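CELL division protein FTSZ (Haloferax volcanii, PDB 4B46) is a tubulin-like cytoskeletal GTPase that controls archaeal cell shape and is essential for developing the rod-shaped cells needed for efficient swimming. Local coordinates at residues V228-Y233 and V343-V349; G232-E236 and L274-A278; I289-A295 and Q321-V327. All blocks are in the same frame, centred on the assembly; numbering follows the deposited sequence.

Interaction 1: residues V228-Y233 and V343-V349; sequences VSTVGY and VILLSGV
Two neighbouring antiparallel strands make this buried contact. Both have extended backbones, and the axes of segments 228-233 and 343-347 approach to 4.6 Å with 163° between their N-to-C directions. V343 lies opposite Y233 in a non-hydrogen-bonded pair. Its CG2 meets the edge of the Y233 ring at CD2, 3.5 Å away, and its CG1 is 4.0 Å from V231 CG1. I344 forms a hydrogen-bonded pair with G232: I344 N to G232 O is 3.0 Å, and G232 N to I344 O is 2.8 Å. L345 faces V231 in a non-hydrogen-bonded pair. Its chi1 t, chi2 p rotamer brings CD1 to 4.0 Å from V231 CG2 and 3.9 Å from S229 CB. L346 forms the next hydrogen-bonded pair, with T230 N to L346 O at 2.9 Å and L346 N to T230 O at 3.0 Å. S347 pairs with S229 without such bonds (CA-CA 4.2 Å). At G348 (phi 80°, psi 36°) the chain turns. V228 O accepts from G348 N (2.9 Å) and V349 N (3.2 Å). V349 CG2 lies 4.0 Å from V228 CG1, and a water links V349 O (2.8 Å) to V228 N (2.9 Å). T230 shares its face with I344 and L346; its CG2 is 3.9 Å from L346 CB and from V349 CG1, and its OG1 bonds L285 O. The face of S229, V231, Y233, V343, L345 and S347 packs on helices 179-198 and 216-223. S229 OG is hydrogen-bonded to OD1 of N163. Within the tubulin-like mixed sheet, strand 163-168 flanks 228-237, and strand 294-301 flanks 339-347.

Interaction 2: residues G232-E236 and L274-A278; sequences GYASE and LVRKA
This is a helix-on-sheet packing contact at the partly exposed end of strand 228-237, where helix 265-280 lies against one face of the C-terminal domain's sheet. The strand segment is fully extended and the helix segment regular, with A278 N bonded to L274 O at 2.9 Å. Their axes come within 6.5 Å, and their N-to-C directions differ by 137°. The nearest CA pair is Y233 and A278, 4.3 Å apart. Such close packing needs small residues. G232 CA lies 3.5 Å from A278 O in a CA-H...O contact, and a CB there would clash with that oxygen. A234 points toward the helix, with its CB 4.0 Å from L274 CD2, 3.7 Å from K277 CB and 4.1 Å from A278 CB. The alpha/beta layering is characteristic of the tubulin C-terminal domain, in which helices pack on a sheet. Y233 and S235 point away from this helix, and the Y233 ring meets helix 179-198 on the opposite face. L274 (chi1 m, chi2 t) places CG 3.7 Å from E236 OE2. Two waters join the backbones. One accepts from Y233 N (2.9 Å) and can donate to A278 O (2.8 Å). The other donates to Y233 O (2.9 Å) and K277 O (3.0 Å).

Interaction 3: residues I289-A295 and Q321-V327; sequences IEGAERA and QTGSMEV
The beta-alpha-beta unit of strand 294-301, helix 308-322 and strand 326-333 closes here. The entry to its first strand meets the helix end and the second strand's start. I289 to A292 form a type II turn, with G291 at phi 92°. G291 N bonds T322 O at 2.8 Å. The helix gives way at G323 (phi 65°), and T322 OG1 accepts from S324 N (3.1 Å) in an ST turn. T322 OG1 is also hydrogen-bonded to I318 O, one turn back. M325 N bonds E293 O at 3.0 Å. A295 and V327 pair in parallel (CA-CA 4.8 Å), with A295 N to E326 O at 3.1 Å. E293 and R294 form a classic beta bulge opposite S347. R294 NE bridges to E326 OE1 (2.9 Å), and R294 NH1 to E293 OE2 (3.1 Å). A water joins R294 NH2 (2.9 Å) to E326 OE2 (2.5 Å). The R294-E326 salt bridge thus links the strands; E293 extends the network from just before the strand, and E326 OE1 also salt-bridges R328.

How the interactions relate
Interaction 1 is the buried one. Interactions 2 and 3 are partly exposed. All three reach the same sheet. Interactions 1 and 2 share G232 and Y233, and I344 CD1 packs 3.5 Å from V275 O. Interaction 3 joins the other edge of strand 339-347: S347 N lies 3.0 Å from R294 O, and L346 CD2 lies 3.6 Å from A295 CB. Interactions 2 and 3 do not touch, with nearest atoms about 7 Å apart. The chemistry of the three contacts follows their place in the fold. Backbone pairing dominates interaction 1. Apolar packing of A234 on L274 and A278, with bridging waters, makes interaction 2. Interaction 3 adds turns and a salt bridge to its backbone bonds.

Interaction 1: residues V228-Y233 and V343-V349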
ATOM      1  N   VAL A 228       2.848  11.479  -1.468  1.00 18.14           N
ATOM      2  CA  VAL A 228       2.327  10.506  -0.517  1.00 11.58           C
ATOM      3  C   VAL A 228       0.813  10.382  -0.643  1.00 11.28           C
ATOM      4  O   VAL A 228       0.121  11.387  -0.800  1.00 17.18           O
ATOM      5  CB  VAL A 228       2.676  10.953   0.924  1.00 19.38           C
ATOM      6  CG1 VAL A 228       1.998  10.067   1.947  1.00 18.79           C
ATOM      7  CG2 VAL A 228       4.185  10.952   1.130  1.00 24.92           C
ATOM      8  N   SER A 229       0.295   9.158  -0.568  1.00 16.17           N
ATOM      9  CA  SER A 229      -1.153   8.952  -0.550  1.00 17.42           C
ATOM     10  C   SER A 229      -1.632   8.250   0.708  1.00 14.86           C
ATOM     11  O   SER A 229      -0.888   7.509   1.343  1.00 15.47           O
ATOM     12  CB  SER A 229      -1.624   8.172  -1.774  1.00 13.80           C
ATOM     13  OG  SER A 229      -1.306   8.875  -2.952  1.00 14.77           O
ATOM     14  N   THR A 230      -2.894   8.483   1.047  1.00 15.21           N
ATOM     15  CA  THR A 230      -3.516   7.871   2.216  1.00 15.31           C
ATOM     16  C   THR A 230      -4.892   7.355   1.806  1.00 16.07           C
ATOM     17  O   THR A 230      -5.503   7.864   0.857  1.00 13.97           O
ATOM     18  CB  THR A 230      -3.618   8.878   3.397  1.00 19.45           C
ATOM     19  OG1 THR A 230      -4.102   8.218   4.584  1.00 17.76           O
ATOM     20  CG2 THR A 230      -4.542  10.063   3.054  1.00 16.72           C
ATOM     21  N   VAL A 231      -5.382   6.336   2.506  1.00 13.44           N
ATOM     22  CA  VAL A 231      -6.675   5.759   2.166  1.00 14.87           C
ATOM     23  C   VAL A 231      -7.669   5.775   3.331  1.00 15.20           C
ATOM     24  O   VAL A 231      -7.339   5.366   4.444  1.00 17.57           O
ATOM     25  CB  VAL A 231      -6.513   4.321   1.605  1.00 18.30           C
ATOM     26  CG1 VAL A 231      -7.840   3.601   1.539  1.00 16.98           C
ATOM     27  CG2 VAL A 231      -5.868   4.373   0.219  1.00 17.77           C
ATOM     28  N   GLY A 232      -8.886   6.259   3.064  1.00 11.86           N
ATOM     29  CA  GLY A 232      -9.971   6.179   4.028  1.00 12.96           C
ATOM     30  C   GLY A 232     -10.897   5.045   3.653  1.00 15.47           C
ATOM     31  O   GLY A 232     -10.959   4.667   2.482  1.00 19.16           O
ATOM     32  N   TYR A 233     -11.629   4.505   4.622  1.00 15.27           N
ATOM     33  CA  TYR A 233     -12.377   3.270   4.376  1.00 15.68           C
ATOM     34  C   TYR A 233     -13.506   3.084   5.364  1.00 18.16           C
ATOM     35  O   TYR A 233     -13.313   3.211   6.567  1.00 20.45           O
ATOM     36  CB  TYR A 233     -11.422   2.060   4.454  1.00 14.20           C
ATOM     37  CG  TYR A 233     -12.082   0.683   4.392  1.00 16.87           C
ATOM     38  CD1 TYR A 233     -12.542   0.053   5.541  1.00 22.04           C
ATOM     39  CD2 TYR A 233     -12.186  -0.009   3.184  1.00 23.77           C
ATOM     40  CE1 TYR A 233     -13.131  -1.202   5.492  1.00 25.09           C
ATOM     41  CE2 TYR A 233     -12.761  -1.273   3.129  1.00 24.60           C
ATOM     42  CZ  TYR A 233     -13.232  -1.858   4.282  1.00 32.15           C
ATOM     43  OH  TYR A 233     -13.809  -3.104   4.230  1.00 40.20           O
ATOM     44  N   VAL A 343     -14.264   3.489  -0.322  1.00 17.23           N
ATOM     45  CA  VAL A 343     -12.861   3.822  -0.145  1.00 16.39           C
ATOM     46  C   VAL A 343     -12.594   5.192  -0.728  1.00 13.07           C
ATOM     47  O   VAL A 343     -13.069   5.521  -1.808  1.00 15.84           O
ATOM     48  CB  VAL A 343     -11.939   2.769  -0.819  1.00 22.85           C
ATOM     49  CG1 VAL A 343     -10.658   3.405  -1.358  1.00 23.29           C
ATOM     50  CG2 VAL A 343     -11.609   1.648   0.159  1.00 23.78           C
ATOM     51  N   ILE A 344     -11.838   6.003  -0.010  1.00 17.47           N
ATOM     52  CA  ILE A 344     -11.391   7.268  -0.558  1.00 15.48           C
ATOM     53  C   ILE A 344      -9.875   7.255  -0.631  1.00 16.24           C
ATOM     54  O   ILE A 344      -9.201   7.042   0.371  1.00 17.82           O
ATOM     55  CB  ILE A 344     -11.864   8.452   0.300  1.00 14.29           C
ATOM     56  CG1 ILE A 344     -13.402   8.429   0.421  1.00 21.29           C
ATOM     57  CG2 ILE A 344     -11.392   9.762  -0.314  1.00 16.10           C
ATOM     58  CD1 ILE A 344     -13.970   9.498   1.337  1.00 20.20           C
ATOM     59  N   LEU A 345      -9.350   7.460  -1.830  1.00 15.65           N
ATOM     60  CA  LEU A 345      -7.919   7.565  -2.034  1.00 12.53           C
ATOM     61  C   LEU A 345      -7.614   9.042  -2.143  1.00 15.46           C
ATOM     62  O   LEU A 345      -8.225   9.747  -2.951  1.00 14.79           O
ATOM     63  CB  LEU A 345      -7.508   6.838  -3.322  1.00 11.22           C
ATOM     64  CG  LEU A 345      -6.114   7.127  -3.882  1.00 17.56           C
ATOM     65  CD1 LEU A 345      -5.006   6.705  -2.902  1.00 15.50           C
ATOM     66  CD2 LEU A 345      -5.920   6.459  -5.257  1.00 15.08           C
ATOM     67  N   LEU A 346      -6.709   9.515  -1.291  1.00 12.86           N
ATOM     68  CA  LEU A 346      -6.279  10.901  -1.312  1.00 13.41           C
ATOM     69  C   LEU A 346      -4.803  10.919  -1.660  1.00 16.37           C
ATOM     70  O   LEU A 346      -3.982  10.371  -0.929  1.00 14.52           O
ATOM     71  CB  LEU A 346      -6.516  11.571   0.046  1.00 14.08           C
ATOM     72  CG  LEU A 346      -7.971  11.628   0.511  1.00 18.25           C
ATOM     73  CD1 LEU A 346      -8.061  12.155   1.938  1.00 21.60           C
ATOM     74  CD2 LEU A 346      -8.805  12.500  -0.422  1.00 14.88           C
ATOM     75  N   SER A 347      -4.472  11.527  -2.794  1.00 13.21           N
ATOM     76  CA  SER A 347      -3.102  11.528  -3.266  1.00 18.00           C
ATOM     77  C   SER A 347      -2.529  12.923  -3.146  1.00 18.27           C
ATOM     78  O   SER A 347      -3.229  13.895  -3.373  1.00 19.00           O
ATOM     79  CB  SER A 347      -3.036  11.018  -4.708  1.00 18.47           C
ATOM     80  OG  SER A 347      -1.821  11.405  -5.341  1.00 28.43           O
ATOM     81  N   GLY A 348      -1.258  13.019  -2.765  1.00 13.74           N
ATOM     82  CA  GLY A 348      -0.608  14.312  -2.682  1.00 17.67           C
ATOM     83  C   GLY A 348      -0.959  15.057  -1.406  1.00 20.89           C
ATOM     84  O   GLY A 348      -1.101  16.284  -1.403  1.00 23.12           O
ATOM     85  N   VAL A 349      -1.118  14.318  -0.313  1.00 20.34           N
ATOM     86  CA  VAL A 349      -1.391  14.957   0.971  1.00 23.99           C
ATOM     87  C   VAL A 349      -0.144  15.683   1.467  1.00 25.04           C
ATOM     88  O   VAL A 349       0.980  15.258   1.193  1.00 21.40           O
ATOM     89  CB  VAL A 349      -1.905  13.957   2.025  1.00 25.89           C
ATOM     90  CG1 VAL A 349      -3.293  13.452   1.641  1.00 25.15           C
ATOM     91  CG2 VAL A 349      -0.921  12.804   2.205  1.00 26.51           C
TER
HETATM   92  O   HOH W   1       2.416  14.327  -0.961  1.00 17.07           O

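Interaction 2: residues G232-E236 and L274-A278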
ATOM      1  N   GLY A 232      -8.886   6.259   3.064  1.00 11.86           N
ATOM      2  CA  GLY A 232      -9.971   6.179   4.028  1.00 12.96           C
ATOM      3  C   GLY A 232     -10.897   5.045   3.653  1.00 15.47           C
ATOM      4  O   GLY A 232     -10.959   4.667   2.482  1.00 19.16           O
ATOM      5  N   TYR A 233     -11.629   4.505   4.622  1.00 15.27           N
ATOM      6  CA  TYR A 233     -12.377   3.270   4.376  1.00 15.68           C
ATOM      7  C   TYR A 233     -13.506   3.084   5.364  1.00 18.16           C
ATOM      8  O   TYR A 233     -13.313   3.211   6.567  1.00 20.45           O
ATOM      9  CB  TYR A 233     -11.422   2.060   4.454  1.00 14.20           C
ATOM     10  CG  TYR A 233     -12.082   0.683   4.392  1.00 16.87           C
ATOM     11  CD1 TYR A 233     -12.542   0.053   5.541  1.00 22.04           C
ATOM     12  CD2 TYR A 233     -12.186  -0.009   3.184  1.00 23.77           C
ATOM     13  CE1 TYR A 233     -13.131  -1.202   5.492  1.00 25.09           C
ATOM     14  CE2 TYR A 233     -12.761  -1.273   3.129  1.00 24.60           C
ATOM     15  CZ  TYR A 233     -13.232  -1.858   4.282  1.00 32.15           C
ATOM     16  OH  TYR A 233     -13.809  -3.104   4.230  1.00 40.20           O
ATOM     17  N   ALA A 234     -14.685   2.759   4.847  1.00 19.47           N
ATOM     18  CA  ALA A 234     -15.793   2.334   5.685  1.00 23.55           C
ATOM     19  C   ALA A 234     -16.589   1.257   4.963  1.00 24.05           C
ATOM     20  O   ALA A 234     -16.652   1.234   3.739  1.00 22.41           O
ATOM     21  CB  ALA A 234     -16.686   3.517   6.054  1.00 17.16           C
ATOM     22  N   SER A 235     -17.188   0.352   5.722  1.00 25.10           N
ATOM     23  CA  SER A 235     -17.996  -0.698   5.121  1.00 31.22           C
ATOM     24  C   SER A 235     -19.140  -1.077   6.035  1.00 38.48           C
ATOM     25  O   SER A 235     -19.094  -0.832   7.239  1.00 44.31           O
ATOM     26  CB  SER A 235     -17.144  -1.930   4.820  1.00 33.37           C
ATOM     27  OG  SER A 235     -16.787  -2.605   6.004  1.00 40.93           O
ATOM     28  N   GLU A 236     -20.169  -1.676   5.454  1.00 38.90           N
ATOM     29  CA  GLU A 236     -21.289  -2.180   6.229  1.00 40.66           C
ATOM     30  C   GLU A 236     -22.034  -3.264   5.460  1.00 44.03           C
ATOM     31  O   GLU A 236     -22.007  -3.302   4.225  1.00 36.34           O
ATOM     32  CB  GLU A 236     -22.243  -1.047   6.589  1.00 45.86           C
ATOM     33  CG  GLU A 236     -22.830  -0.332   5.402  1.00 53.25           C
ATOM     34  CD  GLU A 236     -23.836   0.716   5.811  1.00 63.87           C
ATOM     35  OE1 GLU A 236     -24.499   0.535   6.856  1.00 74.07           O
ATOM     36  OE2 GLU A 236     -23.958   1.726   5.091  1.00 64.00           O
ATOM     37  N   LEU A 274     -21.548   6.246   4.051  1.00 27.74           N
ATOM     38  CA  LEU A 274     -20.278   5.530   3.972  1.00 22.38           C
ATOM     39  C   LEU A 274     -19.143   6.459   3.553  1.00 23.65           C
ATOM     40  O   LEU A 274     -18.025   6.355   4.061  1.00 23.38           O
ATOM     41  CB  LEU A 274     -20.359   4.379   2.974  1.00 27.55           C
ATOM     42  CG  LEU A 274     -20.932   3.032   3.398  1.00 31.45           C
ATOM     43  CD1 LEU A 274     -20.746   2.063   2.247  1.00 36.84           C
ATOM     44  CD2 LEU A 274     -20.263   2.503   4.671  1.00 27.06           C
ATOM     45  N   VAL A 275     -19.439   7.352   2.612  1.00 21.63           N
ATOM     46  CA  VAL A 275     -18.465   8.318   2.125  1.00 18.72           C
ATOM     47  C   VAL A 275     -17.978   9.190   3.282  1.00 17.65           C
ATOM     48  O   VAL A 275     -16.771   9.355   3.488  1.00 22.55           O
ATOM     49  CB  VAL A 275     -19.054   9.193   0.982  1.00 24.19           C
ATOM     50  CG1 VAL A 275     -18.123  10.333   0.634  1.00 16.18           C
ATOM     51  CG2 VAL A 275     -19.322   8.349  -0.259  1.00 20.68           C
ATOM     52  N   ARG A 276     -18.919   9.729   4.047  1.00 17.36           N
ATOM     53  CA  ARG A 276     -18.573  10.512   5.233  1.00 23.25           C
ATOM     54  C   ARG A 276     -17.773   9.710   6.263  1.00 19.81           C
ATOM     55  O   ARG A 276     -16.771  10.197   6.787  1.00 21.88           O
ATOM     56  CB  ARG A 276     -19.821  11.131   5.873  1.00 25.17           C
ATOM     57  CG  ARG A 276     -20.521  12.147   4.964  1.00 32.72           C
ATOM     58  CD  ARG A 276     -21.505  13.042   5.736  1.00 36.16           C
ATOM     59  NE  ARG A 276     -22.575  12.271   6.363  1.00 34.55           N
ATOM     60  CZ  ARG A 276     -23.668  11.869   5.725  1.00 38.02           C
ATOM     61  NH1 ARG A 276     -23.830  12.170   4.445  1.00 38.02           N
ATOM     62  NH2 ARG A 276     -24.593  11.166   6.361  1.00 41.55           N
ATOM     63  N   LYS A 277     -18.205   8.483   6.541  1.00 21.57           N
ATOM     64  CA  LYS A 277     -17.527   7.641   7.529  1.00 25.66           C
ATOM     65  C   LYS A 277     -16.101   7.333   7.112  1.00 22.25           C
ATOM     66  O   LYS A 277     -15.188   7.302   7.949  1.00 19.47           O
ATOM     67  CB  LYS A 277     -18.293   6.339   7.756  1.00 26.38           C
ATOM     68  CG  LYS A 277     -19.558   6.510   8.564  1.00 34.58           C
ATOM     69  CD  LYS A 277     -20.497   5.334   8.367  1.00 38.34           C
ATOM     70  CE  LYS A 277     -21.862   5.606   8.976  1.00 47.35           C
ATOM     71  NZ  LYS A 277     -22.809   4.508   8.653  1.00 54.98           N
ATOM     72  N   ALA A 278     -15.906   7.111   5.812  1.00 19.95           N
ATOM     73  CA  ALA A 278     -14.582   6.820   5.279  1.00 18.36           C
ATOM     74  C   ALA A 278     -13.679   8.047   5.343  1.00 24.48           C
ATOM     75  O   ALA A 278     -12.494   7.937   5.675  1.00 20.38           O
ATOM     76  CB  ALA A 278     -14.680   6.301   3.842  1.00 22.41           C
TER
HETATM   77  O   HOH W   2     -11.483   5.772   7.198  1.00 14.49           O
HETATM   78  O   HOH W   3     -14.328   4.558   8.881  1.00 28.77           O

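Interaction 3: residues I289-A295 and Q321-V327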
ATOM      1  N   ILE A 289      -7.357  16.058   5.643  1.00 23.28           N
ATOM      2  CA  ILE A 289      -7.658  15.715   4.258  1.00 20.78           C
ATOM      3  C   ILE A 289      -7.758  16.971   3.399  1.00 22.08           C
ATOM      4  O   ILE A 289      -7.680  16.902   2.175  1.00 22.38           O
ATOM      5  CB  ILE A 289      -8.935  14.843   4.144  1.00 24.74           C
ATOM      6  CG1 ILE A 289     -10.182  15.648   4.512  1.00 23.99           C
ATOM      7  CG2 ILE A 289      -8.806  13.599   5.032  1.00 22.05           C
ATOM      8  CD1 ILE A 289     -11.469  14.848   4.424  1.00 24.81           C
ATOM      9  N   GLU A 290      -7.915  18.120   4.048  1.00 21.41           N
ATOM     10  CA  GLU A 290      -7.882  19.392   3.340  1.00 25.63           C
ATOM     11  C   GLU A 290      -6.509  19.562   2.676  1.00 27.95           C
ATOM     12  O   GLU A 290      -5.472  19.267   3.270  1.00 24.31           O
ATOM     13  CB  GLU A 290      -8.179  20.545   4.301  1.00 27.19           C
ATOM     14  CG  GLU A 290      -8.279  21.910   3.638  1.00 41.73           C
ATOM     15  CD  GLU A 290      -9.537  22.076   2.800  1.00 57.89           C
ATOM     16  OE1 GLU A 290     -10.559  21.428   3.114  1.00 64.15           O
ATOM     17  OE2 GLU A 290      -9.504  22.862   1.828  1.00 64.19           O
ATOM     18  N   GLY A 291      -6.497  20.005   1.428  1.00 24.47           N
ATOM     19  CA  GLY A 291      -5.238  20.220   0.738  1.00 30.39           C
ATOM     20  C   GLY A 291      -4.703  19.048  -0.073  1.00 30.23           C
ATOM     21  O   GLY A 291      -3.660  19.180  -0.712  1.00 29.33           O
ATOM     22  N   ALA A 292      -5.386  17.903  -0.036  1.00 24.09           N
ATOM     23  CA  ALA A 292      -5.009  16.775  -0.886  1.00 19.23           C
ATOM     24  C   ALA A 292      -5.078  17.224  -2.340  1.00 21.84           C
ATOM     25  O   ALA A 292      -5.913  18.052  -2.701  1.00 22.26           O
ATOM     26  CB  ALA A 292      -5.924  15.587  -0.654  1.00 20.05           C
ATOM     27  N   GLU A 293      -4.190  16.697  -3.169  1.00 23.93           N
ATOM     28  CA  GLU A 293      -4.111  17.141  -4.558  1.00 20.84           C
ATOM     29  C   GLU A 293      -5.255  16.573  -5.398  1.00 18.17           C
ATOM     30  O   GLU A 293      -5.888  17.287  -6.173  1.00 20.05           O
ATOM     31  CB  GLU A 293      -2.756  16.731  -5.147  1.00 28.54           C
ATOM     32  CG  GLU A 293      -2.455  17.312  -6.516  1.00 36.25           C
ATOM     33  CD  GLU A 293      -1.063  16.942  -7.007  1.00 42.50           C
ATOM     34  OE1 GLU A 293      -0.251  16.444  -6.194  1.00 36.27           O
ATOM     35  OE2 GLU A 293      -0.787  17.152  -8.207  1.00 47.14           O
ATOM     36  N   ARG A 294      -5.514  15.279  -5.253  1.00 19.19           N
ATOM     37  CA  ARG A 294      -6.546  14.617  -6.038  1.00 17.18           C
ATOM     38  C   ARG A 294      -7.198  13.574  -5.158  1.00 22.60           C
ATOM     39  O   ARG A 294      -6.550  13.026  -4.274  1.00 18.36           O
ATOM     40  CB  ARG A 294      -5.939  13.933  -7.268  1.00 17.04           C
ATOM     41  CG  ARG A 294      -5.282  14.872  -8.257  1.00 18.81           C
ATOM     42  CD  ARG A 294      -4.808  14.088  -9.484  1.00 21.41           C
ATOM     43  NE  ARG A 294      -4.486  14.974 -10.600  1.00 28.01           N
ATOM     44  CZ  ARG A 294      -3.272  15.452 -10.848  1.00 32.40           C
ATOM     45  NH1 ARG A 294      -2.252  15.125 -10.062  1.00 33.05           N
ATOM     46  NH2 ARG A 294      -3.076  16.254 -11.886  1.00 27.32           N
ATOM     47  N   ALA A 295      -8.482  13.312  -5.394  1.00 18.79           N
ATOM     48  CA  ALA A 295      -9.228  12.335  -4.612  1.00 13.82           C
ATOM     49  C   ALA A 295      -9.962  11.385  -5.545  1.00 14.41           C
ATOM     50  O   ALA A 295     -10.394  11.773  -6.631  1.00 16.10           O
ATOM     51  CB  ALA A 295     -10.227  13.036  -3.683  1.00 15.76           C
ATOM     52  N   GLN A 321     -14.840  18.957   1.499  1.00 21.31           N
ATOM     53  CA  GLN A 321     -14.015  18.619   2.648  1.00 23.46           C
ATOM     54  C   GLN A 321     -12.516  18.689   2.369  1.00 24.41           C
ATOM     55  O   GLN A 321     -11.716  18.732   3.297  1.00 27.88           O
ATOM     56  CB  GLN A 321     -14.365  17.212   3.145  1.00 21.90           C
ATOM     57  CG  GLN A 321     -15.820  17.049   3.568  1.00 22.13           C
ATOM     58  CD  GLN A 321     -16.166  17.870   4.794  1.00 24.88           C
ATOM     59  OE1 GLN A 321     -15.366  17.987   5.717  1.00 26.73           O
ATOM     60  NE2 GLN A 321     -17.364  18.444   4.806  1.00 26.99           N
ATOM     61  N   THR A 322     -12.129  18.680   1.098  1.00 19.12           N
ATOM     62  CA  THR A 322     -10.706  18.561   0.756  1.00 15.77           C
ATOM     63  C   THR A 322     -10.168  19.760  -0.006  1.00 24.08           C
ATOM     64  O   THR A 322      -8.987  20.088   0.103  1.00 21.83           O
ATOM     65  CB  THR A 322     -10.426  17.311  -0.100  1.00 21.96           C
ATOM     66  OG1 THR A 322     -11.190  17.391  -1.319  1.00 21.18           O
ATOM     67  CG2 THR A 322     -10.797  16.035   0.662  1.00 16.56           C
ATOM     68  N   GLY A 323     -11.030  20.399  -0.794  1.00 21.53           N
ATOM     69  CA  GLY A 323     -10.583  21.394  -1.753  1.00 24.15           C
ATOM     70  C   GLY A 323      -9.715  20.797  -2.858  1.00 26.58           C
ATOM     71  O   GLY A 323      -8.956  21.515  -3.514  1.00 29.06           O
ATOM     72  N   SER A 324      -9.814  19.486  -3.067  1.00 19.02           N
ATOM     73  CA  SER A 324      -8.993  18.815  -4.089  1.00 16.62           C
ATOM     74  C   SER A 324      -9.174  19.398  -5.482  1.00 23.67           C
ATOM     75  O   SER A 324     -10.268  19.820  -5.866  1.00 20.68           O
ATOM     76  CB  SER A 324      -9.261  17.305  -4.139  1.00 20.42           C
ATOM     77  OG  SER A 324      -8.833  16.665  -2.948  1.00 30.60           O
ATOM     78  N   MET A 325      -8.080  19.396  -6.233  1.00 31.92           N
ATOM     79  CA  MET A 325      -8.066  19.864  -7.611  1.00 32.80           C
ATOM     80  C   MET A 325      -9.064  19.078  -8.467  1.00 31.50           C
ATOM     81  O   MET A 325      -9.775  19.646  -9.298  1.00 29.24           O
ATOM     82  CB  MET A 325      -6.654  19.706  -8.165  1.00 27.94           C
ATOM     83  CG  MET A 325      -6.350  20.449  -9.450  1.00 38.69           C
ATOM     84  SD  MET A 325      -4.799  19.815 -10.137  1.00 67.46           S
ATOM     85  CE  MET A 325      -4.402  21.073 -11.347  1.00 71.94           C
ATOM     86  N   GLU A 326      -9.112  17.769  -8.252  1.00 29.12           N
ATOM     87  CA  GLU A 326      -9.952  16.877  -9.046  1.00 22.24           C
ATOM     88  C   GLU A 326     -10.555  15.831  -8.124  1.00 21.60           C
ATOM     89  O   GLU A 326      -9.883  15.345  -7.220  1.00 18.27           O
ATOM     90  CB  GLU A 326      -9.101  16.189 -10.129  1.00 18.19           C
ATOM     91  CG  GLU A 326      -8.520  17.165 -11.132  1.00 21.40           C
ATOM     92  CD  GLU A 326      -7.412  16.575 -11.987  1.00 26.70           C
ATOM     93  OE1 GLU A 326      -7.096  15.372 -11.841  1.00 25.70           O
ATOM     94  OE2 GLU A 326      -6.849  17.335 -12.805  1.00 29.64           O
ATOM     95  N   VAL A 327     -11.829  15.510  -8.308  1.00 20.20           N
ATOM     96  CA  VAL A 327     -12.433  14.445  -7.520  1.00 15.12           C
ATOM     97  C   VAL A 327     -13.128  13.464  -8.441  1.00 21.45           C
ATOM     98  O   VAL A 327     -14.144  13.792  -9.059  1.00 20.16           O
ATOM     99  CB  VAL A 327     -13.450  14.959  -6.474  1.00 24.95           C
ATOM    100  CG1 VAL A 327     -14.040  13.772  -5.699  1.00 16.71           C
ATOM    101  CG2 VAL A 327     -12.798  15.958  -5.510  1.00 20.81           C
TER
HETATM  102  O   HOH W   4      -4.934  16.484 -14.121  1.00 27.06           O